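Long-range contact in 5-formaminoimidazole-4-carboxamide-1-(beta)-D-ribofuranosyl 5'-monophosphate synthetase (Methanocaldococcus jannaschii, PDB 2R7L), which catalyses the folate-independent, ATP- and formate-driven formylation of the purine intermediate AICAR to FAICAR as a homohexamer of the ATP-grasp superfamily: residues Gly100-Glu105 / Ile118-Ser123. Sequence-based numbering, arbitrary orientation.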
loop_
_atom_site.group_PDB
_atom_site.type_symbol
_atom_site.label_atom_id
_atom_site.label_comp_id
_atom_site.label_asym_id
_atom_site.label_seq_id
_atom_site.Cartn_x
_atom_site.Cartn_y
_atom_site.Cartn_z
ATOM N N GLY A 100 -26.721 -27.782 13.076
ATOM C CA GLY A 100 -26.788 -28.977 13.896
ATOM C C GLY A 100 -25.569 -29.832 13.661
ATOM O O GLY A 100 -25.335 -30.286 12.547
ATOM N N LEU A 101 -24.785 -30.054 14.706
ATOM C CA LEU A 101 -23.533 -30.797 14.576
ATOM C C LEU A 101 -23.720 -32.195 13.983
ATOM O O LEU A 101 -22.821 -32.725 13.324
ATOM C CB LEU A 101 -22.812 -30.880 15.922
ATOM C CG LEU A 101 -21.538 -31.724 15.935
ATOM C CD1 LEU A 101 -20.489 -31.168 14.969
ATOM C CD2 LEU A 101 -20.976 -31.826 17.340
ATOM N N ASP A 102 -24.881 -32.794 14.220
ATOM C CA ASP A 102 -25.159 -34.109 13.658
ATOM C C ASP A 102 -25.468 -33.990 12.171
ATOM O O ASP A 102 -24.930 -34.741 11.360
ATOM C CB ASP A 102 -26.290 -34.805 14.415
ATOM C CG ASP A 102 -25.799 -35.509 15.671
ATOM O OD1 ASP A 102 -24.585 -35.797 15.758
ATOM O OD2 ASP A 102 -26.624 -35.776 16.569
ATOM N N ASN A 103 -26.326 -33.034 11.822
ATOM C CA ASN A 103 -26.558 -32.686 10.428
ATOM C C ASN A 103 -25.262 -32.319 9.698
ATOM O O ASN A 103 -25.127 -32.579 8.508
ATOM C CB ASN A 103 -27.546 -31.526 10.322
ATOM C CG ASN A 103 -28.939 -31.898 10.788
ATOM O OD1 ASN A 103 -29.311 -33.074 10.808
ATOM N ND2 ASN A 103 -29.726 -30.893 11.157
ATOM N N VAL A 104 -24.312 -31.718 10.414
ATOM C CA VAL A 104 -23.035 -31.332 9.819
ATOM C C VAL A 104 -22.179 -32.557 9.519
ATOM O O VAL A 104 -21.470 -32.595 8.514
ATOM C CB VAL A 104 -22.226 -30.366 10.725
ATOM C CG1 VAL A 104 -20.816 -30.190 10.190
ATOM C CG2 VAL A 104 -22.916 -29.014 10.842
ATOM N N GLU A 105 -22.249 -33.562 10.385
ATOM C CA GLU A 105 -21.367 -34.725 10.261
ATOM C C GLU A 105 -21.805 -35.711 9.179
ATOM O O GLU A 105 -20.972 -36.451 8.651
ATOM C CB GLU A 105 -21.222 -35.458 11.599
ATOM C CG GLU A 105 -20.618 -34.627 12.721
ATOM C CD GLU A 105 -19.144 -34.345 12.519
ATOM O OE1 GLU A 105 -18.424 -35.239 12.028
ATOM O OE2 GLU A 105 -18.700 -33.229 12.861
ATOM N N ILE A 118 -13.377 -33.730 13.330
ATOM C CA ILE A 118 -12.821 -33.183 14.560
ATOM C C ILE A 118 -13.715 -32.132 15.213
ATOM O O ILE A 118 -13.466 -31.708 16.337
ATOM C CB ILE A 118 -11.392 -32.640 14.347
ATOM C CG1 ILE A 118 -10.591 -32.740 15.643
ATOM C CG2 ILE A 118 -11.417 -31.219 13.792
ATOM C CD1 ILE A 118 -9.191 -32.224 15.532
ATOM N N LEU A 119 -14.773 -31.730 14.523
ATOM C CA LEU A 119 -15.704 -30.768 15.086
ATOM C C LEU A 119 -16.441 -31.377 16.277
ATOM O O LEU A 119 -16.996 -30.662 17.114
ATOM C CB LEU A 119 -16.701 -30.292 14.023
ATOM C CG LEU A 119 -16.133 -29.531 12.813
ATOM C CD1 LEU A 119 -17.255 -29.065 11.899
ATOM C CD2 LEU A 119 -15.274 -28.352 13.245
ATOM N N ARG A 120 -16.440 -32.702 16.343
ATOM C CA ARG A 120 -17.122 -33.414 17.408
ATOM C C ARG A 120 -16.255 -33.429 18.660
ATOM O O ARG A 120 -16.760 -33.438 19.778
ATOM C CB ARG A 120 -17.456 -34.838 16.968
ATOM C CG ARG A 120 -18.704 -35.377 17.619
ATOM C CD ARG A 120 -19.051 -36.754 17.115
ATOM N NE ARG A 120 -20.117 -36.767 16.111
ATOM C CZ ARG A 120 -21.311 -36.202 16.264
ATOM N NH1 ARG A 120 -22.212 -36.297 15.297
ATOM N NH2 ARG A 120 -21.604 -35.529 17.368
ATOM N N TRP A 121 -14.944 -33.411 18.464
ATOM C CA TRP A 121 -14.011 -33.367 19.577
ATOM C C TRP A 121 -13.960 -32.004 20.272
ATOM O O TRP A 121 -13.322 -31.857 21.314
ATOM C CB TRP A 121 -12.621 -33.783 19.108
ATOM C CG TRP A 121 -12.505 -35.256 18.876
ATOM C CD1 TRP A 121 -13.226 -36.011 17.991
ATOM C CD2 TRP A 121 -11.619 -36.159 19.545
ATOM N NE1 TRP A 121 -12.837 -37.328 18.070
ATOM C CE2 TRP A 121 -11.854 -37.444 19.016
ATOM C CE3 TRP A 121 -10.648 -36.004 20.542
ATOM C CZ2 TRP A 121 -11.152 -38.567 19.451
ATOM C CZ3 TRP A 121 -9.949 -37.118 20.970
ATOM C CH2 TRP A 121 -10.205 -38.383 20.426
ATOM N N GLU A 122 -14.635 -31.011 19.698
ATOM C CA GLU A 122 -14.693 -29.683 20.308
ATOM C C GLU A 122 -16.022 -29.497 21.021
ATOM O O GLU A 122 -16.189 -28.582 21.819
ATOM C CB GLU A 122 -14.503 -28.574 19.261
ATOM C CG GLU A 122 -15.723 -28.350 18.363
ATOM C CD GLU A 122 -15.665 -27.053 17.564
ATOM O OE1 GLU A 122 -16.640 -26.773 16.830
ATOM O OE2 GLU A 122 -14.658 -26.316 17.667
ATOM N N SER A 123 -16.969 -30.376 20.723
ATOM C CA SER A 123 -18.308 -30.272 21.282
ATOM C C SER A 123 -18.421 -31.054 22.582
ATOM O O SER A 123 -19.208 -30.702 23.455
ATOM C CB SER A 123 -19.338 -30.800 20.284
ATOM O OG SER A 123 -19.108 -32.175 20.015
#
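Leu101 and Arg120 mark the closest backbone approach, 7.5 Å between their CA atoms; no hydrogen bond joins the two backbones, and side chains carry the contact between helix 101-106 and the loop 118-123 that leads toward helix 125-135. Gly100 is the N-cap, its O accepting from Val104 N; its positive phi (105°) would jam a CB against the preceding carbonyl, which accounts for glycine at this junction with helix 93-99. In the loop, 118-121 have helical torsions without regular helical bonding.

Leu101 enters with CG anti to the backbone N (chi1 176°), its two methyls dividing the work: CD1 lies 4.0 Å from Leu119 CB, whereas CD2 meets Ser123 OG at 3.3 Å. Val104 CG1 touches Leu119 CD1, those two side chains crossing at about a right angle, and Ile96 of helix 93-99 also packs on Leu101 and Leu119.

Beside these apolar contacts the Arg120 chain bends at chi3. Its NH1 makes a salt bridge to Asp102 OD1, modelled at 2.5 Å, a length too short to be taken as exact. OD1 lies near the guanidinium plane, at its edge, but the carboxylate is turned 51° from that plane, and one N-H, not a paired fork, makes the bond. Glu105 CG approaches NH1 obliquely at 3.5 Å. An alanine in place of Arg120 would probably leave Asp102 without this cationic mate and uncover the methylene of Glu105 and a methyl of Leu101.

Arg120 O accepts from both Ser123 N and Ser123 OG on the same face, the OG bond being 2.7 Å; the Ser123 side chain lies about 10 Å from bound ATP. The chemistry thus sets buried Val104 and Leu119 next to an ion pair at the surface, which is likely to add an electrostatic tie where apolar contacts already join helix to loop.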